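Local coordinates for protein NALP (PDB 1UYN) that forms, as the outer-membrane translocator domain of a secreted-protease autotransporter, a hydrophilic pore through which the passenger domain reaches the bacterial cell surface, at residues Val61-Ile74 with Ala86-Asn98. Residues are numbered along the deposited sequence; the frame is centred on the assembly and turned at random.
Sequences VEGKMRGSTQTVGI and ATLGMGRSTWSEN. With CXE (pentaethylene glycol monodecyl ether), chain B.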
loop_
_atom_site.group_PDB
_atom_site.type_symbol
_atom_site.label_atom_id
_atom_site.label_comp_id
_atom_site.label_asym_id
_atom_site.label_seq_id
_atom_site.Cartn_x
_atom_site.Cartn_y
_atom_site.Cartn_z
ATOM N N VAL A 61 -2.519 -17.857 13.354
ATOM C CA VAL A 61 -2.976 -18.319 12.055
ATOM C C VAL A 61 -2.031 -17.835 10.966
ATOM O O VAL A 61 -1.945 -16.638 10.746
ATOM C CB VAL A 61 -4.405 -17.786 11.795
ATOM C CG1 VAL A 61 -5.019 -18.435 10.587
ATOM C CG2 VAL A 61 -5.289 -18.016 13.023
ATOM N N GLU A 62 -1.326 -18.757 10.297
ATOM C CA GLU A 62 -0.528 -18.414 9.099
ATOM C C GLU A 62 -1.420 -18.299 7.889
ATOM O O GLU A 62 -2.364 -19.052 7.736
ATOM C CB GLU A 62 0.621 -19.426 8.761
ATOM C CG GLU A 62 1.892 -18.742 8.167
ATOM C CD GLU A 62 2.789 -19.645 7.291
ATOM O OE1 GLU A 62 2.405 -19.956 6.137
ATOM O OE2 GLU A 62 3.905 -20.031 7.730
ATOM N N GLY A 63 -1.066 -17.380 7.006
ATOM C CA GLY A 63 -1.792 -17.169 5.784
ATOM C C GLY A 63 -0.903 -16.679 4.679
ATOM O O GLY A 63 0.283 -16.389 4.897
ATOM N N LYS A 64 -1.466 -16.627 3.475
ATOM C CA LYS A 64 -0.706 -16.270 2.301
ATOM C C LYS A 64 -1.503 -15.224 1.544
ATOM O O LYS A 64 -2.614 -15.474 1.070
ATOM C CB LYS A 64 -0.413 -17.508 1.435
ATOM C CG LYS A 64 0.820 -18.303 1.876
ATOM C CD LYS A 64 0.814 -19.784 1.435
ATOM C CE LYS A 64 2.183 -20.456 1.685
ATOM N NZ LYS A 64 2.115 -21.944 2.000
ATOM N N MET A 65 -0.927 -14.037 1.448
ATOM C CA MET A 65 -1.505 -12.963 0.647
ATOM C C MET A 65 -0.835 -12.887 -0.728
ATOM O O MET A 65 0.367 -13.070 -0.869
ATOM C CB MET A 65 -1.320 -11.634 1.364
ATOM C CG MET A 65 0.140 -11.369 1.673
ATOM S SD MET A 65 0.434 -10.969 3.367
ATOM C CE MET A 65 -0.409 -9.131 3.250
ATOM N N ARG A 66 -1.643 -12.619 -1.728
ATOM C CA ARG A 66 -1.173 -12.323 -3.069
ATOM C C ARG A 66 -2.007 -11.153 -3.527
ATOM O O ARG A 66 -3.157 -10.998 -3.153
ATOM C CB ARG A 66 -1.372 -13.514 -4.018
ATOM C CG ARG A 66 -0.261 -14.573 -4.009
ATOM C CD ARG A 66 -0.621 -15.874 -4.799
ATOM N NE ARG A 66 0.527 -16.765 -5.051
ATOM C CZ ARG A 66 0.435 -18.022 -5.548
ATOM N NH1 ARG A 66 -0.756 -18.551 -5.859
ATOM N NH2 ARG A 66 1.540 -18.767 -5.738
ATOM N N GLY A 67 -1.437 -10.298 -4.332
ATOM C CA GLY A 67 -2.158 -9.101 -4.683
ATOM C C GLY A 67 -1.637 -8.461 -5.931
ATOM O O GLY A 67 -0.465 -8.432 -6.166
ATOM N N SER A 68 -2.564 -7.905 -6.692
ATOM C CA SER A 68 -2.292 -7.161 -7.891
ATOM C C SER A 68 -3.085 -5.859 -7.914
ATOM O O SER A 68 -4.281 -5.864 -7.726
ATOM C CB SER A 68 -2.739 -8.008 -9.054
ATOM O OG SER A 68 -2.317 -7.425 -10.265
ATOM N N THR A 69 -2.443 -4.759 -8.245
ATOM C CA THR A 69 -3.103 -3.462 -8.272
ATOM C C THR A 69 -2.727 -2.734 -9.524
ATOM O O THR A 69 -1.557 -2.507 -9.742
ATOM C CB THR A 69 -2.619 -2.621 -7.088
ATOM O OG1 THR A 69 -2.810 -3.351 -5.874
ATOM C CG2 THR A 69 -3.486 -1.348 -6.928
ATOM N N GLN A 70 -3.705 -2.376 -10.358
ATOM C CA GLN A 70 -3.454 -1.455 -11.483
ATOM C C GLN A 70 -3.823 -0.054 -11.063
ATOM O O GLN A 70 -4.849 0.157 -10.426
ATOM C CB GLN A 70 -4.221 -1.814 -12.735
ATOM C CG GLN A 70 -4.362 -3.325 -13.012
ATOM C CD GLN A 70 -3.062 -4.063 -12.975
ATOM O OE1 GLN A 70 -2.194 -3.826 -13.812
ATOM N NE2 GLN A 70 -2.915 -4.959 -12.010
ATOM N N THR A 71 -2.951 0.890 -11.379
ATOM C CA THR A 71 -3.186 2.283 -11.070
ATOM C C THR A 71 -2.920 3.116 -12.289
ATOM O O THR A 71 -1.966 2.862 -13.019
ATOM C CB THR A 71 -2.259 2.745 -9.916
ATOM O OG1 THR A 71 -0.885 2.457 -10.246
ATOM C CG2 THR A 71 -2.542 1.932 -8.650
ATOM N N VAL A 72 -3.762 4.109 -12.498
ATOM C CA VAL A 72 -3.473 5.201 -13.406
ATOM C C VAL A 72 -3.455 6.465 -12.567
ATOM O O VAL A 72 -4.198 6.575 -11.607
ATOM C CB VAL A 72 -4.480 5.285 -14.516
ATOM C CG1 VAL A 72 -4.260 6.518 -15.350
ATOM C CG2 VAL A 72 -4.364 4.089 -15.405
ATOM N N GLY A 73 -2.588 7.413 -12.930
ATOM C CA GLY A 73 -2.327 8.565 -12.079
ATOM C C GLY A 73 -1.722 9.739 -12.830
ATOM O O GLY A 73 -1.152 9.580 -13.871
ATOM N N ILE A 74 -1.919 10.939 -12.328
ATOM C CA ILE A 74 -1.165 12.057 -12.807
ATOM C C ILE A 74 -0.418 12.697 -11.687
ATOM O O ILE A 74 -0.827 12.600 -10.537
ATOM C CB ILE A 74 -2.046 13.097 -13.509
ATOM C CG1 ILE A 74 -3.054 13.677 -12.532
ATOM C CG2 ILE A 74 -2.702 12.468 -14.749
ATOM C CD1 ILE A 74 -4.088 14.475 -13.191
ATOM N N ALA A 86 -2.638 12.607 -8.099
ATOM C CA ALA A 86 -3.908 11.995 -7.919
ATOM C C ALA A 86 -3.846 10.698 -8.728
ATOM O O ALA A 86 -3.457 10.664 -9.902
ATOM C CB ALA A 86 -5.008 12.931 -8.384
ATOM N N THR A 87 -4.233 9.617 -8.063
ATOM C CA THR A 87 -4.163 8.278 -8.643
ATOM C C THR A 87 -5.416 7.510 -8.321
ATOM O O THR A 87 -6.040 7.678 -7.274
ATOM C CB THR A 87 -2.917 7.529 -8.135
ATOM O OG1 THR A 87 -1.777 7.945 -8.904
ATOM C CG2 THR A 87 -3.011 6.044 -8.421
ATOM N N LEU A 88 -5.794 6.691 -9.271
ATOM C CA LEU A 88 -6.931 5.809 -9.123
ATOM C C LEU A 88 -6.446 4.386 -9.291
ATOM O O LEU A 88 -5.666 4.070 -10.170
ATOM C CB LEU A 88 -7.988 6.169 -10.121
ATOM C CG LEU A 88 -9.383 6.152 -9.532
ATOM C CD1 LEU A 88 -10.278 7.287 -10.064
ATOM C CD2 LEU A 88 -9.967 4.763 -9.879
ATOM N N GLY A 89 -6.887 3.548 -8.359
ATOM C CA GLY A 89 -6.329 2.235 -8.183
ATOM C C GLY A 89 -7.467 1.270 -8.082
ATOM O O GLY A 89 -8.404 1.500 -7.307
ATOM N N MET A 90 -7.353 0.197 -8.871
ATOM C CA MET A 90 -8.184 -0.980 -8.753
ATOM C C MET A 90 -7.333 -2.203 -8.415
ATOM O O MET A 90 -6.332 -2.507 -9.054
ATOM C CB MET A 90 -9.027 -1.133 -9.999
ATOM C CG MET A 90 -9.898 0.125 -10.187
ATOM S SD MET A 90 -11.279 0.140 -11.460
ATOM C CE MET A 90 -11.833 2.014 -11.485
ATOM N N GLY A 91 -7.742 -2.877 -7.351
ATOM C CA GLY A 91 -7.002 -3.956 -6.751
ATOM C C GLY A 91 -7.746 -5.279 -6.728
ATOM O O GLY A 91 -8.952 -5.366 -6.639
ATOM N N ARG A 92 -6.988 -6.338 -6.818
ATOM C CA ARG A 92 -7.521 -7.630 -6.546
ATOM C C ARG A 92 -6.454 -8.333 -5.746
ATOM O O ARG A 92 -5.313 -8.380 -6.149
ATOM C CB ARG A 92 -7.812 -8.366 -7.842
ATOM C CG ARG A 92 -7.802 -9.862 -7.685
ATOM C CD ARG A 92 -9.156 -10.493 -7.646
ATOM N NE ARG A 92 -9.508 -10.956 -8.988
ATOM C CZ ARG A 92 -10.757 -11.142 -9.396
ATOM N NH1 ARG A 92 -11.789 -10.921 -8.556
ATOM N NH2 ARG A 92 -10.971 -11.558 -10.647
ATOM N N SER A 93 -6.835 -8.870 -4.604
ATOM C CA SER A 93 -5.881 -9.522 -3.737
ATOM C C SER A 93 -6.520 -10.788 -3.181
ATOM O O SER A 93 -7.732 -10.936 -3.258
ATOM C CB SER A 93 -5.460 -8.562 -2.631
ATOM O OG SER A 93 -6.330 -8.704 -1.532
ATOM N N THR A 94 -5.719 -11.725 -2.683
ATOM C CA THR A 94 -6.283 -12.885 -1.985
ATOM C C THR A 94 -5.606 -13.142 -0.655
ATOM O O THR A 94 -4.573 -12.581 -0.363
ATOM C CB THR A 94 -6.230 -14.128 -2.834
ATOM O OG1 THR A 94 -4.874 -14.415 -3.168
ATOM C CG2 THR A 94 -6.933 -13.888 -4.138
ATOM N N TRP A 95 -6.238 -13.968 0.158
ATOM C CA TRP A 95 -5.702 -14.355 1.439
ATOM C C TRP A 95 -6.143 -15.832 1.755
ATOM O O TRP A 95 -7.305 -16.193 1.683
ATOM C CB TRP A 95 -6.161 -13.370 2.508
ATOM C CG TRP A 95 -5.946 -13.930 3.880
ATOM C CD1 TRP A 95 -6.841 -14.644 4.608
ATOM C CD2 TRP A 95 -4.728 -13.916 4.639
ATOM N NE1 TRP A 95 -6.271 -15.040 5.788
ATOM C CE2 TRP A 95 -4.976 -14.601 5.840
ATOM C CE3 TRP A 95 -3.451 -13.376 4.427
ATOM C CZ2 TRP A 95 -4.004 -14.785 6.824
ATOM C CZ3 TRP A 95 -2.472 -13.552 5.417
ATOM C CH2 TRP A 95 -2.757 -14.259 6.594
ATOM N N SER A 96 -5.174 -16.657 2.123
ATOM C CA SER A 96 -5.389 -18.079 2.387
ATOM C C SER A 96 -5.023 -18.423 3.806
ATOM O O SER A 96 -4.168 -17.796 4.375
ATOM C CB SER A 96 -4.509 -18.927 1.472
ATOM O OG SER A 96 -5.275 -19.358 0.396
ATOM N N GLU A 97 -5.633 -19.475 4.322
ATOM C CA GLU A 97 -5.457 -19.941 5.696
ATOM C C GLU A 97 -5.796 -21.422 5.704
ATOM O O GLU A 97 -6.321 -21.939 4.709
ATOM C CB GLU A 97 -6.483 -19.284 6.582
ATOM C CG GLU A 97 -6.057 -17.996 7.206
ATOM C CD GLU A 97 -7.186 -17.362 8.008
ATOM O OE1 GLU A 97 -8.082 -18.089 8.462
ATOM O OE2 GLU A 97 -7.176 -16.127 8.186
ATOM N N ASN A 98 -5.555 -22.107 6.819
ATOM C CA ASN A 98 -6.160 -23.405 6.984
ATOM C C ASN A 98 -7.671 -23.129 6.913
ATOM O O ASN A 98 -8.185 -22.173 7.542
ATOM C CB ASN A 98 -5.762 -24.086 8.314
ATOM C CG ASN A 98 -6.497 -25.445 8.536
ATOM O OD1 ASN A 98 -6.321 -26.407 7.747
ATOM N ND2 ASN A 98 -7.332 -25.520 9.601
HETATM C C1 CXE B . -7.098 -5.450 -11.366
HETATM C C2 CXE B . -7.721 -5.057 -12.696
HETATM C C3 CXE B . -7.994 -3.556 -12.818
HETATM C C4 CXE B . -7.939 -3.060 -14.265
HETATM C C5 CXE B . -8.352 -1.591 -14.369
HETATM C C6 CXE B . -7.208 -0.571 -14.519
HETATM C C7 CXE B . -7.247 0.567 -13.471
HETATM C C8 CXE B . -7.259 1.968 -14.093
HETATM C C9 CXE B . -8.079 3.052 -13.359
HETATM C C10 CXE B . -8.978 3.847 -14.331
HETATM O O11 CXE B . -9.018 5.262 -14.112
HETATM C C12 CXE B . -7.915 5.936 -14.718
HETATM C C13 CXE B . -7.899 7.443 -14.435
HETATM O O14 CXE B . -7.249 7.883 -13.199
HETATM C C15 CXE B . -6.754 9.247 -13.291
HETATM C C16 CXE B . -6.575 9.989 -11.959
HETATM O O17 CXE B . -7.501 11.072 -11.794
HETATM C C18 CXE B . -7.040 12.356 -12.227
HETATM C C19 CXE B . -8.079 13.432 -11.902
HETATM O O20 CXE B . -7.699 14.726 -12.416
HETATM C C21 CXE B . -8.423 15.799 -11.794
HETATM C C22 CXE B . -8.714 16.956 -12.745
HETATM O O23 CXE B . -7.809 18.033 -12.500
HETATM C C24 CXE B . -8.352 19.258 -11.992
HETATM C C25 CXE B . -7.266 20.329 -11.802
HETATM O O26 CXE B . -6.883 20.436 -10.433
#
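Trp95 lays one face of its indole over the backbone of Lys64, whose N stands 3.8 Å above the ring plane, toward the rim. With chi1 at 165°, Trp95 CG lies opposite its own backbone N and the indole reaches across to the neighbouring strand, where CE3 meets Met65 CB at 4.1 Å. In the ring plane, Trp95 NE1 donates to Glu97 OE2 at 2.8 Å, a bond that would hold the indole in this rotation; the N-H comes from above the carboxylate plane. Val61 CG1 packs against the same carboxylate, 3.5 Å from Glu97 CD. Strands 62-79 and 82-97 form an antiparallel hairpin of the 12-stranded autotransporter barrel, and Trp95 shares its face of the sheet with Met65, Ser93, Thr69 and Thr87, the face on which helix 12-34 lies in the pore and Thr69 OG1 is hydrogen-bonded to Arg28 NE of that helix. Six hydrogen-bonded pairs run from Lys64-Ser96 to Ile74-Ala86. In one of them Thr94 N donates to Arg66 O while Thr94 OG1 sits against Arg66 CB. At the far end Ala86 pairs both ways, Ile74 N to Ala86 O at 2.9 Å and Ala86 N to Ile74 O at 3.0 Å. Ala86 lies with Gln70, Val72, Ile74, Leu88 and Met90 on the outer, membrane-facing side, along which a pentaethylene glycol monodecyl ether molecule runs, its C12 3.5 Å from Val72 CB.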